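Local coordinates for endoglucanase, glycoside hydrolase family 5 protein (Cytophaga hutchinsonii, PDB 5IHS) that probably hydrolyses internal beta-1,4-glucosidic bonds of cellulose as a periplasmic endoglucanase with a TIM-barrel fold, at residues A[27-35]-A[114-122]; A[50-58]-A[316-327]. All blocks are in the same frame, centred on the assembly; numbering follows the deposited sequence.

Contact 1 (A[27-35]-A[114-122])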
ATOM      1  N   THR A  27      19.448  -3.514  -8.046  1.00 13.55           N
ATOM      2  CA  THR A  27      18.278  -2.800  -7.550  1.00 11.71           C
ATOM      3  C   THR A  27      17.699  -3.521  -6.335  1.00 10.46           C
ATOM      4  O   THR A  27      18.075  -4.645  -6.003  1.00  9.96           O
ATOM      5  CB  THR A  27      17.198  -2.792  -8.623  1.00 11.42           C
ATOM      6  OG1 THR A  27      16.803  -4.144  -8.869  1.00 10.94           O
ATOM      7  CG2 THR A  27      17.676  -2.134  -9.921  1.00 11.92           C
ATOM      8  N   ILE A  28      16.745  -2.856  -5.679  1.00  9.95           N
ATOM      9  CA  ILE A  28      16.066  -3.442  -4.528  1.00  9.50           C
ATOM     10  C   ILE A  28      15.378  -4.742  -4.918  1.00  8.49           C
ATOM     11  O   ILE A  28      15.420  -5.732  -4.177  1.00  9.00           O
ATOM     12  CB  ILE A  28      15.045  -2.432  -3.969  1.00 10.18           C
ATOM     13  CG1 ILE A  28      15.732  -1.170  -3.420  1.00 10.73           C
ATOM     14  CG2 ILE A  28      14.141  -3.097  -2.934  1.00 10.75           C
ATOM     15  CD1 ILE A  28      16.589  -1.399  -2.196  1.00 11.30           C
ATOM     16  N   VAL A  29      14.692  -4.743  -6.061  1.00  8.57           N
ATOM     17  CA  VAL A  29      13.968  -5.934  -6.482  1.00  8.98           C
ATOM     18  C   VAL A  29      14.943  -7.040  -6.878  1.00  9.44           C
ATOM     19  O   VAL A  29      14.662  -8.223  -6.672  1.00  9.88           O
ATOM     20  CB  VAL A  29      12.963  -5.559  -7.587  1.00  9.50           C
ATOM     21  CG1 VAL A  29      12.322  -6.765  -8.209  1.00 10.37           C
ATOM     22  CG2 VAL A  29      11.872  -4.649  -6.994  1.00  9.72           C
ATOM     23  N   GLU A  30      16.111  -6.691  -7.419  1.00  9.86           N
ATOM     24  CA  GLU A  30      17.126  -7.720  -7.655  1.00 10.99           C
ATOM     25  C   GLU A  30      17.662  -8.286  -6.344  1.00 11.22           C
ATOM     26  O   GLU A  30      17.954  -9.480  -6.252  1.00 12.35           O
ATOM     27  CB  GLU A  30      18.259  -7.170  -8.525  1.00 12.16           C
ATOM     28  CG  GLU A  30      17.845  -7.021  -9.970  1.00 14.89           C
ATOM     29  CD  GLU A  30      18.851  -6.274 -10.825  1.00 18.79           C
ATOM     30  OE1 GLU A  30      19.796  -5.677 -10.277  1.00 19.37           O
ATOM     31  OE2 GLU A  30      18.684  -6.274 -12.062  1.00 21.50           O
ATOM     32  N   LYS A  31      17.774  -7.449  -5.313  1.00 10.05           N
ATOM     33  CA  LYS A  31      18.253  -7.905  -4.009  1.00 10.02           C
ATOM     34  C   LYS A  31      17.315  -8.932  -3.387  1.00 10.44           C
ATOM     35  O   LYS A  31      17.751 -10.004  -2.952  1.00 11.32           O
ATOM     36  CB  LYS A  31      18.452  -6.707  -3.072  1.00 10.99           C
ATOM     37  CG  LYS A  31      18.935  -7.080  -1.670  1.00 12.02           C
ATOM     38  CD  LYS A  31      18.946  -5.872  -0.740  1.00 13.17           C
ATOM     39  CE  LYS A  31      19.392  -6.219   0.668  1.00 14.35           C
ATOM     40  NZ  LYS A  31      20.821  -6.601   0.754  1.00 15.17           N
ATOM     41  N   TYR A  32      16.024  -8.611  -3.300  1.00  9.68           N
ATOM     42  CA  TYR A  32      15.095  -9.472  -2.568  1.00  9.68           C
ATOM     43  C   TYR A  32      14.360 -10.465  -3.465  1.00  9.48           C
ATOM     44  O   TYR A  32      13.966 -11.540  -2.992  1.00 10.51           O
ATOM     45  CB  TYR A  32      14.068  -8.626  -1.811  1.00  9.57           C
ATOM     46  CG  TYR A  32      14.602  -7.815  -0.653  1.00  9.90           C
ATOM     47  CD1 TYR A  32      15.467  -8.365   0.287  1.00 10.75           C
ATOM     48  CD2 TYR A  32      14.198  -6.501  -0.470  1.00 11.38           C
ATOM     49  CE1 TYR A  32      15.917  -7.618   1.370  1.00 11.01           C
ATOM     50  CE2 TYR A  32      14.643  -5.755   0.596  1.00 12.19           C
ATOM     51  CZ  TYR A  32      15.493  -6.303   1.518  1.00 11.73           C
ATOM     52  OH  TYR A  32      15.895  -5.505   2.576  1.00 13.23           O
ATOM     53  N   GLY A  33      14.131 -10.113  -4.731  1.00  9.31           N
ATOM     54  CA  GLY A  33      13.487 -11.005  -5.678  1.00  9.93           C
ATOM     55  C   GLY A  33      11.992 -11.174  -5.451  1.00  9.28           C
ATOM     56  O   GLY A  33      11.292 -10.289  -4.939  1.00  9.47           O
ATOM     57  N   LYS A  34      11.496 -12.335  -5.863  1.00  9.04           N
ATOM     58  CA  LYS A  34      10.086 -12.656  -5.705  1.00  9.13           C
ATOM     59  C   LYS A  34       9.732 -12.734  -4.230  1.00  9.17           C
ATOM     60  O   LYS A  34      10.454 -13.337  -3.431  1.00  9.77           O
ATOM     61  CB  LYS A  34       9.800 -14.014  -6.345  1.00 10.81           C
ATOM     62  CG  LYS A  34       9.895 -14.045  -7.858  1.00 13.80           C
ATOM     63  CD  LYS A  34       9.691 -15.470  -8.381  1.00 19.09           C
ATOM     64  CE  LYS A  34       9.606 -15.541  -9.884  1.00 23.77           C
ATOM     65  NZ  LYS A  34       9.393 -16.946 -10.305  1.00 26.31           N
ATOM     66  N   LEU A  35       8.587 -12.154  -3.881  1.00  8.57           N
ATOM     67  CA  LEU A  35       8.091 -12.119  -2.515  1.00  9.01           C
ATOM     68  C   LEU A  35       7.030 -13.189  -2.295  1.00  9.04           C
ATOM     69  O   LEU A  35       6.281 -13.561  -3.202  1.00 10.67           O
ATOM     70  CB  LEU A  35       7.487 -10.749  -2.207  1.00  9.04           C
ATOM     71  CG  LEU A  35       8.435  -9.572  -2.429  1.00  9.95           C
ATOM     72  CD1 LEU A  35       7.690  -8.270  -2.138  1.00 10.71           C
ATOM     73  CD2 LEU A  35       9.695  -9.660  -1.587  1.00 11.09           C
ATOM     74  N   ILE A 114       9.031  -0.855 -12.233  1.00  8.00           N
ATOM     75  CA  ILE A 114       9.797  -1.921 -12.875  1.00  8.41           C
ATOM     76  C   ILE A 114      11.114  -1.368 -13.422  1.00  8.89           C
ATOM     77  O   ILE A 114      12.187  -1.951 -13.218  1.00  9.59           O
ATOM     78  CB  ILE A 114       8.944  -2.619 -13.956  1.00  9.61           C
ATOM     79  CG1 ILE A 114       7.764  -3.359 -13.312  1.00  9.72           C
ATOM     80  CG2 ILE A 114       9.784  -3.584 -14.782  1.00 10.51           C
ATOM     81  CD1 ILE A 114       6.669  -3.775 -14.300  1.00 10.31           C
ATOM     82  N   ALA A 115      11.053  -0.223 -14.103  1.00  8.71           N
ATOM     83  CA  ALA A 115      12.264   0.368 -14.662  1.00  9.52           C
ATOM     84  C   ALA A 115      13.259   0.745 -13.571  1.00  9.94           C
ATOM     85  O   ALA A 115      14.477   0.644 -13.768  1.00 11.03           O
ATOM     86  CB  ALA A 115      11.907   1.585 -15.510  1.00 10.15           C
ATOM     87  N   LYS A 116      12.772   1.193 -12.418  1.00  9.38           N
ATOM     88  CA  LYS A 116      13.636   1.682 -11.350  1.00  9.21           C
ATOM     89  C   LYS A 116      13.944   0.620 -10.301  1.00  8.91           C
ATOM     90  O   LYS A 116      14.715   0.883  -9.370  1.00  9.45           O
ATOM     91  CB  LYS A 116      13.042   2.940 -10.703  1.00 10.65           C
ATOM     92  CG  LYS A 116      12.915   4.123 -11.659  1.00 14.11           C
ATOM     93  CD  LYS A 116      14.239   4.572 -12.287  1.00 19.10           C
ATOM     94  CE  LYS A 116      14.040   5.125 -13.701  1.00 22.25           C
ATOM     95  NZ  LYS A 116      12.788   5.907 -13.866  1.00 24.28           N
ATOM     96  N   GLY A 117      13.401  -0.581 -10.452  1.00  8.60           N
ATOM     97  CA  GLY A 117      13.733  -1.681  -9.572  1.00  8.43           C
ATOM     98  C   GLY A 117      13.203  -1.602  -8.159  1.00  8.26           C
ATOM     99  O   GLY A 117      13.876  -2.087  -7.245  1.00  9.23           O
ATOM    100  N   ILE A 118      12.004  -1.047  -7.954  1.00  7.64           N
ATOM    101  CA  ILE A 118      11.347  -1.071  -6.651  1.00  7.29           C
ATOM    102  C   ILE A 118      10.009  -1.798  -6.782  1.00  6.48           C
ATOM    103  O   ILE A 118       9.510  -2.046  -7.881  1.00  7.32           O
ATOM    104  CB  ILE A 118      11.205   0.326  -6.007  1.00  7.67           C
ATOM    105  CG1 ILE A 118      10.257   1.240  -6.788  1.00  8.29           C
ATOM    106  CG2 ILE A 118      12.583   0.968  -5.848  1.00  8.52           C
ATOM    107  CD1 ILE A 118       9.878   2.508  -6.043  1.00  9.76           C
ATOM    108  N   TYR A 119       9.431  -2.145  -5.637  1.00  6.59           N
ATOM    109  CA  TYR A 119       8.145  -2.829  -5.614  1.00  6.33           C
ATOM    110  C   TYR A 119       7.013  -1.819  -5.809  1.00  6.21           C
ATOM    111  O   TYR A 119       7.170  -0.615  -5.567  1.00  6.47           O
ATOM    112  CB  TYR A 119       7.981  -3.637  -4.316  1.00  6.83           C
ATOM    113  CG  TYR A 119       8.994  -4.771  -4.222  1.00  6.82           C
ATOM    114  CD1 TYR A 119       8.745  -5.994  -4.837  1.00  7.21           C
ATOM    115  CD2 TYR A 119      10.207  -4.609  -3.566  1.00  7.36           C
ATOM    116  CE1 TYR A 119       9.675  -7.017  -4.797  1.00  7.88           C
ATOM    117  CE2 TYR A 119      11.139  -5.624  -3.514  1.00  7.94           C
ATOM    118  CZ  TYR A 119      10.881  -6.819  -4.134  1.00  7.79           C
ATOM    119  OH  TYR A 119      11.861  -7.796  -4.079  1.00  8.69           O
ATOM    120  N   VAL A 120       5.856  -2.316  -6.250  1.00  6.28           N
ATOM    121  CA  VAL A 120       4.716  -1.453  -6.533  1.00  6.21           C
ATOM    122  C   VAL A 120       3.435  -2.165  -6.126  1.00  6.29           C
ATOM    123  O   VAL A 120       3.237  -3.341  -6.467  1.00  7.27           O
ATOM    124  CB  VAL A 120       4.676  -0.995  -8.009  1.00  7.26           C
ATOM    125  CG1 VAL A 120       4.663  -2.169  -8.971  1.00  7.94           C
ATOM    126  CG2 VAL A 120       3.487  -0.068  -8.257  1.00  7.43           C
ATOM    127  N   ILE A 121       2.575  -1.448  -5.404  1.00  5.99           N
ATOM    128  CA  ILE A 121       1.258  -1.938  -5.014  1.00  5.81           C
ATOM    129  C   ILE A 121       0.223  -1.376  -5.977  1.00  6.36           C
ATOM    130  O   ILE A 121       0.106  -0.155  -6.128  1.00  6.67           O
ATOM    131  CB  ILE A 121       0.914  -1.529  -3.578  1.00  6.40           C
ATOM    132  CG1 ILE A 121       1.926  -2.088  -2.579  1.00  7.05           C
ATOM    133  CG2 ILE A 121      -0.494  -1.991  -3.227  1.00  7.23           C
ATOM    134  CD1 ILE A 121       1.856  -1.433  -1.222  1.00  7.94           C
ATOM    135  N   ILE A 122      -0.536  -2.279  -6.597  1.00  6.23           N
ATOM    136  CA  ILE A 122      -1.673  -1.923  -7.435  1.00  6.57           C
ATOM    137  C   ILE A 122      -2.894  -1.952  -6.521  1.00  6.59           C
ATOM    138  O   ILE A 122      -3.389  -3.028  -6.188  1.00  6.99           O
ATOM    139  CB  ILE A 122      -1.830  -2.890  -8.612  1.00  7.57           C
ATOM    140  CG1 ILE A 122      -0.596  -2.858  -9.520  1.00  8.97           C
ATOM    141  CG2 ILE A 122      -3.105  -2.577  -9.404  1.00  8.30           C
ATOM    142  CD1 ILE A 122      -0.599  -3.925 -10.583  1.00 10.33           C
TER
HETATM  143  O   HOH W   1      16.247  -0.077  -6.772  1.00 11.43           O

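Contact 2 (A[50-58]-A[316-327])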
ATOM      1  N   VAL A  50      11.593  -9.855   4.588  1.00  8.40           N
ATOM      2  CA  VAL A  50      11.535  -8.574   3.898  1.00  8.26           C
ATOM      3  C   VAL A  50      10.554  -7.643   4.591  1.00  7.93           C
ATOM      4  O   VAL A  50       9.431  -8.041   4.930  1.00  8.99           O
ATOM      5  CB  VAL A  50      11.144  -8.773   2.420  1.00  8.88           C
ATOM      6  CG1 VAL A  50      11.043  -7.444   1.705  1.00  9.60           C
ATOM      7  CG2 VAL A  50      12.141  -9.666   1.710  1.00  9.37           C
ATOM      8  N   GLN A  51      10.973  -6.386   4.754  1.00  7.75           N
ATOM      9  CA  GLN A  51      10.111  -5.303   5.215  1.00  7.41           C
ATOM     10  C   GLN A  51      10.302  -4.126   4.267  1.00  6.79           C
ATOM     11  O   GLN A  51      11.409  -3.589   4.159  1.00  8.64           O
ATOM     12  CB  GLN A  51      10.449  -4.890   6.645  1.00  8.45           C
ATOM     13  CG  GLN A  51       9.468  -3.871   7.200  1.00  8.64           C
ATOM     14  CD  GLN A  51       9.863  -3.365   8.558  1.00  9.31           C
ATOM     15  OE1 GLN A  51      10.908  -3.733   9.097  1.00 11.56           O
ATOM     16  NE2 GLN A  51       9.043  -2.495   9.111  1.00  9.38           N
ATOM     17  N   LEU A  52       9.238  -3.752   3.567  1.00  6.58           N
ATOM     18  CA  LEU A  52       9.240  -2.646   2.624  1.00  6.46           C
ATOM     19  C   LEU A  52       8.714  -1.393   3.318  1.00  6.19           C
ATOM     20  O   LEU A  52       7.899  -1.470   4.240  1.00  6.73           O
ATOM     21  CB  LEU A  52       8.348  -2.975   1.423  1.00  6.92           C
ATOM     22  CG  LEU A  52       8.744  -4.244   0.663  1.00  7.67           C
ATOM     23  CD1 LEU A  52       7.760  -4.518  -0.465  1.00  8.54           C
ATOM     24  CD2 LEU A  52      10.175  -4.186   0.122  1.00  8.41           C
ATOM     25  N   ARG A  53       9.177  -0.230   2.867  1.00  6.03           N
ATOM     26  CA  ARG A  53       8.649   1.036   3.361  1.00  6.01           C
ATOM     27  C   ARG A  53       8.635   2.019   2.209  1.00  5.64           C
ATOM     28  O   ARG A  53       9.591   2.079   1.425  1.00  6.77           O
ATOM     29  CB  ARG A  53       9.501   1.650   4.475  1.00  6.96           C
ATOM     30  CG  ARG A  53       9.835   0.763   5.652  1.00  7.97           C
ATOM     31  CD  ARG A  53      10.840   1.506   6.541  1.00  8.90           C
ATOM     32  NE  ARG A  53      11.180   0.736   7.723  1.00  9.41           N
ATOM     33  CZ  ARG A  53      12.094  -0.217   7.753  1.00  9.62           C
ATOM     34  NH1 ARG A  53      12.830  -0.489   6.679  1.00 10.17           N
ATOM     35  NH2 ARG A  53      12.300  -0.878   8.884  1.00 11.04           N
ATOM     36  N   GLY A  54       7.554   2.777   2.098  1.00  5.90           N
ATOM     37  CA  GLY A  54       7.466   3.734   1.023  1.00  6.35           C
ATOM     38  C   GLY A  54       6.299   4.674   1.152  1.00  6.00           C
ATOM     39  O   GLY A  54       5.853   5.007   2.261  1.00  6.36           O
ATOM     40  N   MET A  55       5.825   5.122  -0.008  1.00  6.35           N
ATOM     41  CA  MET A  55       4.803   6.146  -0.104  1.00  6.14           C
ATOM     42  C   MET A  55       3.639   5.670  -0.952  1.00  6.24           C
ATOM     43  O   MET A  55       3.822   4.981  -1.966  1.00  6.95           O
ATOM     44  CB  MET A  55       5.344   7.421  -0.750  1.00  6.83           C
ATOM     45  CG  MET A  55       6.372   8.155   0.092  1.00  7.51           C
ATOM     46  SD  MET A  55       5.778   8.648   1.717  1.00  7.74           S
ATOM     47  CE  MET A  55       4.548   9.902   1.309  1.00  8.70           C
ATOM     48  N   SER A  56       2.448   6.089  -0.549  1.00  6.31           N
ATOM     49  CA  SER A  56       1.266   5.988  -1.386  1.00  6.33           C
ATOM     50  C   SER A  56       1.045   7.288  -2.142  1.00  5.73           C
ATOM     51  O   SER A  56       1.108   8.382  -1.568  1.00  7.11           O
ATOM     52  CB  SER A  56       0.025   5.676  -0.545  1.00  6.60           C
ATOM     53  OG  SER A  56      -1.101   5.358  -1.357  1.00  6.76           O
ATOM     54  N   LEU A  57       0.711   7.152  -3.414  1.00  6.01           N
ATOM     55  CA  LEU A  57       0.064   8.223  -4.140  1.00  6.47           C
ATOM     56  C   LEU A  57      -1.367   8.370  -3.623  1.00  6.68           C
ATOM     57  O   LEU A  57      -1.928   7.479  -2.976  1.00  7.49           O
ATOM     58  CB  LEU A  57       0.123   7.938  -5.640  1.00  7.35           C
ATOM     59  CG  LEU A  57       1.550   7.752  -6.187  1.00  9.09           C
ATOM     60  CD1 LEU A  57       1.548   7.271  -7.618  1.00  9.38           C
ATOM     61  CD2 LEU A  57       2.393   9.001  -6.051  1.00 13.33           C
ATOM     62  N   PHE A  58      -1.957   9.517  -3.910  1.00  7.78           N
ATOM     63  CA  PHE A  58      -3.329   9.835  -3.534  1.00  7.44           C
ATOM     64  C   PHE A  58      -4.259   9.365  -4.650  1.00  7.47           C
ATOM     65  O   PHE A  58      -3.814   9.036  -5.749  1.00  8.71           O
ATOM     66  CB  PHE A  58      -3.378  11.357  -3.348  1.00  7.48           C
ATOM     67  CG  PHE A  58      -4.664  11.953  -2.782  1.00  8.25           C
ATOM     68  CD1 PHE A  58      -4.806  12.175  -1.416  1.00  9.44           C
ATOM     69  CD2 PHE A  58      -5.648  12.463  -3.624  1.00  8.98           C
ATOM     70  CE1 PHE A  58      -5.935  12.805  -0.910  1.00 10.73           C
ATOM     71  CE2 PHE A  58      -6.770  13.106  -3.114  1.00 10.05           C
ATOM     72  CZ  PHE A  58      -6.909  13.278  -1.765  1.00 10.59           C
ATOM     73  N   VAL A 316       8.043  11.531   7.570  1.00  6.73           N
ATOM     74  CA  VAL A 316       8.005  10.245   6.885  1.00  6.85           C
ATOM     75  C   VAL A 316       9.245  10.047   6.026  1.00  6.41           C
ATOM     76  O   VAL A 316       9.827   8.953   5.993  1.00  6.98           O
ATOM     77  CB  VAL A 316       6.704  10.181   6.069  1.00  8.96           C
ATOM     78  CG1 VAL A 316       6.713   9.043   5.095  1.00 10.01           C
ATOM     79  CG2 VAL A 316       5.516  10.149   7.024  1.00  8.87           C
ATOM     80  N   ARG A 317       9.653  11.092   5.297  1.00  6.46           N
ATOM     81  CA  ARG A 317      10.856  11.009   4.473  1.00  7.30           C
ATOM     82  C   ARG A 317      12.088  10.750   5.326  1.00  7.12           C
ATOM     83  O   ARG A 317      12.958   9.946   4.957  1.00  7.40           O
ATOM     84  CB  ARG A 317      11.031  12.291   3.656  1.00  7.64           C
ATOM     85  CG  ARG A 317      12.295  12.325   2.825  1.00  8.88           C
ATOM     86  CD  ARG A 317      12.368  13.620   2.003  1.00 10.29           C
ATOM     87  NE  ARG A 317      13.646  13.805   1.331  1.00  9.80           N
ATOM     88  CZ  ARG A 317      14.732  14.337   1.893  1.00  9.85           C
ATOM     89  NH1 ARG A 317      14.728  14.743   3.160  1.00 10.88           N
ATOM     90  NH2 ARG A 317      15.844  14.435   1.187  1.00 11.36           N
ATOM     91  N   ASP A 318      12.183  11.402   6.482  1.00  7.42           N
ATOM     92  CA  ASP A 318      13.331  11.162   7.345  1.00  8.35           C
ATOM     93  C   ASP A 318      13.376   9.706   7.807  1.00  8.15           C
ATOM     94  O   ASP A 318      14.455   9.098   7.853  1.00  8.72           O
ATOM     95  CB  ASP A 318      13.292  12.097   8.552  1.00  9.75           C
ATOM     96  CG  ASP A 318      13.663  13.550   8.224  1.00 12.19           C
ATOM     97  OD1 ASP A 318      14.118  13.841   7.091  1.00 13.38           O
ATOM     98  OD2 ASP A 318      13.521  14.408   9.141  1.00 13.98           O
ATOM     99  N   ASP A 319      12.217   9.128   8.157  1.00  7.74           N
ATOM    100  CA  ASP A 319      12.169   7.721   8.564  1.00  8.07           C
ATOM    101  C   ASP A 319      12.581   6.798   7.417  1.00  7.68           C
ATOM    102  O   ASP A 319      13.353   5.855   7.620  1.00  7.81           O
ATOM    103  CB  ASP A 319      10.772   7.386   9.099  1.00  8.36           C
ATOM    104  CG  ASP A 319      10.587   5.908   9.427  1.00  8.93           C
ATOM    105  OD1 ASP A 319      11.019   5.499  10.530  1.00 10.21           O
ATOM    106  OD2 ASP A 319      10.020   5.153   8.587  1.00  9.21           O
ATOM    107  N   LEU A 320      12.092   7.062   6.202  1.00  7.33           N
ATOM    108  CA  LEU A 320      12.491   6.262   5.041  1.00  7.33           C
ATOM    109  C   LEU A 320      13.994   6.323   4.802  1.00  7.32           C
ATOM    110  O   LEU A 320      14.637   5.294   4.554  1.00  7.79           O
ATOM    111  CB  LEU A 320      11.761   6.735   3.786  1.00  7.58           C
ATOM    112  CG  LEU A 320      10.261   6.449   3.741  1.00  7.94           C
ATOM    113  CD1 LEU A 320       9.618   7.159   2.575  1.00  9.50           C
ATOM    114  CD2 LEU A 320       9.994   4.972   3.663  1.00  9.58           C
ATOM    115  N   ARG A 321      14.566   7.525   4.820  1.00  7.63           N
ATOM    116  CA  ARG A 321      15.991   7.663   4.546  1.00  8.10           C
ATOM    117  C   ARG A 321      16.814   6.940   5.603  1.00  8.80           C
ATOM    118  O   ARG A 321      17.808   6.277   5.286  1.00  9.75           O
ATOM    119  CB  ARG A 321      16.341   9.150   4.455  1.00  8.37           C
ATOM    120  CG  ARG A 321      15.859   9.769   3.145  1.00  8.76           C
ATOM    121  CD  ARG A 321      15.885  11.295   3.118  1.00  9.17           C
ATOM    122  NE  ARG A 321      17.203  11.901   3.229  1.00 10.21           N
ATOM    123  CZ  ARG A 321      18.022  12.124   2.209  1.00 10.37           C
ATOM    124  NH1 ARG A 321      17.709  11.747   0.973  1.00 11.43           N
ATOM    125  NH2 ARG A 321      19.180  12.723   2.435  1.00 11.52           N
ATOM    126  N   LEU A 322      16.408   7.049   6.861  1.00  9.21           N
ATOM    127  CA  LEU A 322      17.128   6.425   7.955  1.00 10.01           C
ATOM    128  C   LEU A 322      17.078   4.908   7.866  1.00 10.08           C
ATOM    129  O   LEU A 322      18.097   4.237   8.069  1.00 11.62           O
ATOM    130  CB  LEU A 322      16.491   6.884   9.258  1.00 12.05           C
ATOM    131  CG  LEU A 322      17.020   6.253  10.527  1.00 15.91           C
ATOM    132  CD1 LEU A 322      18.429   6.741  10.767  1.00 17.95           C
ATOM    133  CD2 LEU A 322      16.118   6.597  11.695  1.00 17.75           C
ATOM    134  N   LYS A 323      15.907   4.345   7.591  1.00  9.20           N
ATOM    135  CA  LYS A 323      15.730   2.904   7.677  1.00  9.94           C
ATOM    136  C   LYS A 323      15.997   2.185   6.373  1.00  8.93           C
ATOM    137  O   LYS A 323      16.529   1.068   6.388  1.00 10.30           O
ATOM    138  CB  LYS A 323      14.333   2.596   8.180  1.00 12.12           C
ATOM    139  CG  LYS A 323      14.206   3.113   9.586  1.00 13.66           C
ATOM    140  CD  LYS A 323      12.913   2.753  10.202  1.00 14.09           C
ATOM    141  CE  LYS A 323      12.828   3.227  11.628  1.00 13.09           C
ATOM    142  NZ  LYS A 323      11.404   3.240  11.999  1.00 11.87           N
ATOM    143  N   ASN A 324      15.627   2.785   5.247  1.00  7.40           N
ATOM    144  CA  ASN A 324      15.903   2.149   3.970  1.00  7.60           C
ATOM    145  C   ASN A 324      17.261   2.531   3.393  1.00  8.97           C
ATOM    146  O   ASN A 324      17.776   1.813   2.529  1.00  9.31           O
ATOM    147  CB  ASN A 324      14.831   2.502   2.942  1.00  7.55           C
ATOM    148  CG  ASN A 324      13.512   1.801   3.184  1.00  7.50           C
ATOM    149  OD1 ASN A 324      13.384   0.908   4.042  1.00  8.14           O
ATOM    150  ND2 ASN A 324      12.521   2.186   2.402  1.00  7.52           N
ATOM    151  N   GLY A 325      17.854   3.639   3.835  1.00 10.42           N
ATOM    152  CA  GLY A 325      19.160   4.025   3.350  1.00 11.77           C
ATOM    153  C   GLY A 325      20.171   2.892   3.390  1.00 13.17           C
ATOM    154  O   GLY A 325      20.881   2.636   2.408  1.00 13.64           O
ATOM    155  N   PRO A 326      20.267   2.193   4.527  1.00 13.73           N
ATOM    156  CA  PRO A 326      21.239   1.084   4.612  1.00 14.88           C
ATOM    157  C   PRO A 326      20.942  -0.071   3.666  1.00 14.22           C
ATOM    158  O   PRO A 326      21.864  -0.792   3.258  1.00 14.85           O
ATOM    159  CB  PRO A 326      21.153   0.661   6.084  1.00 16.12           C
ATOM    160  CG  PRO A 326      20.701   1.910   6.809  1.00 16.56           C
ATOM    161  CD  PRO A 326      19.743   2.577   5.852  1.00 15.19           C
ATOM    162  N   ILE A 327      19.675  -0.279   3.308  1.00 12.89           N
ATOM    163  CA  ILE A 327      19.336  -1.308   2.334  1.00 12.62           C
ATOM    164  C   ILE A 327      19.895  -0.936   0.968  1.00 12.33           C
ATOM    165  O   ILE A 327      20.557  -1.744   0.305  1.00 12.98           O
ATOM    166  CB  ILE A 327      17.813  -1.544   2.287  1.00 12.97           C
ATOM    167  CG1 ILE A 327      17.281  -1.933   3.670  1.00 13.49           C
ATOM    168  CG2 ILE A 327      17.492  -2.637   1.277  1.00 13.63           C
ATOM    169  CD1 ILE A 327      15.758  -2.032   3.768  1.00 14.28           C
TER
HETATM  170  O   HOH W   2      12.496  -1.465   2.751  1.00  7.97           O

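Contact 1 (A[27-35]-A[114-122])
The N-terminal end of the TIM barrel is where the short helix 28-32 meets the turn between helix 99-116 and strand 119-125. At that turn G117 ends the preceding helix in a Schellman motif, with positive phi, and presents its carbonyl to the first turn of helix 28-32: V29 N donates to G117 O at 3.0 Å, approaching from above the carbonyl plane (37° out of it). Water 1 links I28 N to the same oxygen. T27 and E30 close a capping box, and T27 CB lies 3.7 Å from G117 O. G117 CA lies close against T27 CB, with no side chain between them.

Y119 gives up more surface to the contact than any other residue. Its ring is held between two methyls on opposite faces: V29 CG2 sits 3.6 Å from the ring centroid and only 8° off the normal, and L35 CD1 covers the other face nearer the rim. V29 achieves this with CG1 anti to the backbone N (chi1 172°), which leaves CG2 over the ring. At the ring edge Y119 OH donates to G33 O at 2.7 Å, in the carbonyl plane and on a lone pair. A phenylalanine here would probably leave G33 O without its hydroxyl donor. Helix 28-32 thus covers part of the N-terminal face of the (beta/alpha)8 barrel, at the loop leading into its third strand.

Contact 2 (A[50-58]-A[316-327])
V316, on the last helix of the TIM barrel, meets M55 of the first barrel strand tip to tip, with V316 CG1 3.5 Å from M55 SD. The M55 chain bends at chi2 and chi3, bringing its sulfur to the helix. Helix 316-327 runs at 148° to strand 53-57, their axes 8.8 Å apart, as expected of the helix that follows strand eight and returns against strand one.

One turn on, D319 accepts from K323 NZ through the syn lone pair of OD1, a salt bridge within the helix. L320 then fills the middle of the interface, its CD2 lying 3.5 Å from R53 CB and also against the backbone of G54. K323 crosses R53 at about a right angle and sets its CB over the centre of one guanidinium face, 3.5 Å above the plane. D273 forms salt bridges with both R53 NH2 and K323 NZ, so the two basic groups gather round one carboxylate.

N324 uses both ends of its amide. ND2 makes a weak bond to R53 O and also donates to K80 O, while OD1 receives water 2, which is shared with Q51 O. The same OD1 takes R53 NH1 at 3.0 Å, nearly along the C=O axis and only 11° out of the guanidinium plane, although the two flat groups are turned 61° apart.

How the contacts relate
Both contacts are largely buried and end on the same barrel, but on different strands: contact 1 brings an N-terminal helix to strand 119-125, whereas contact 2 lays the C-terminal helix along strand 53-57. Their chemistry differs accordingly. At the barrel bottom, contact 1 relies on backbone carbonyls and an aromatic ring between methyls; contact 2, on the barrel wall, combines apolar packing with a charged and amide network. They also touch: Y32 OH packs on I327 CG2 at 3.5 Å, I28 lies against I327 as well, and Y119 CD2 meets L52 CD2 at 3.7 Å. The first and last helices of the modelled chain thus meet beside the barrel's N-terminal face.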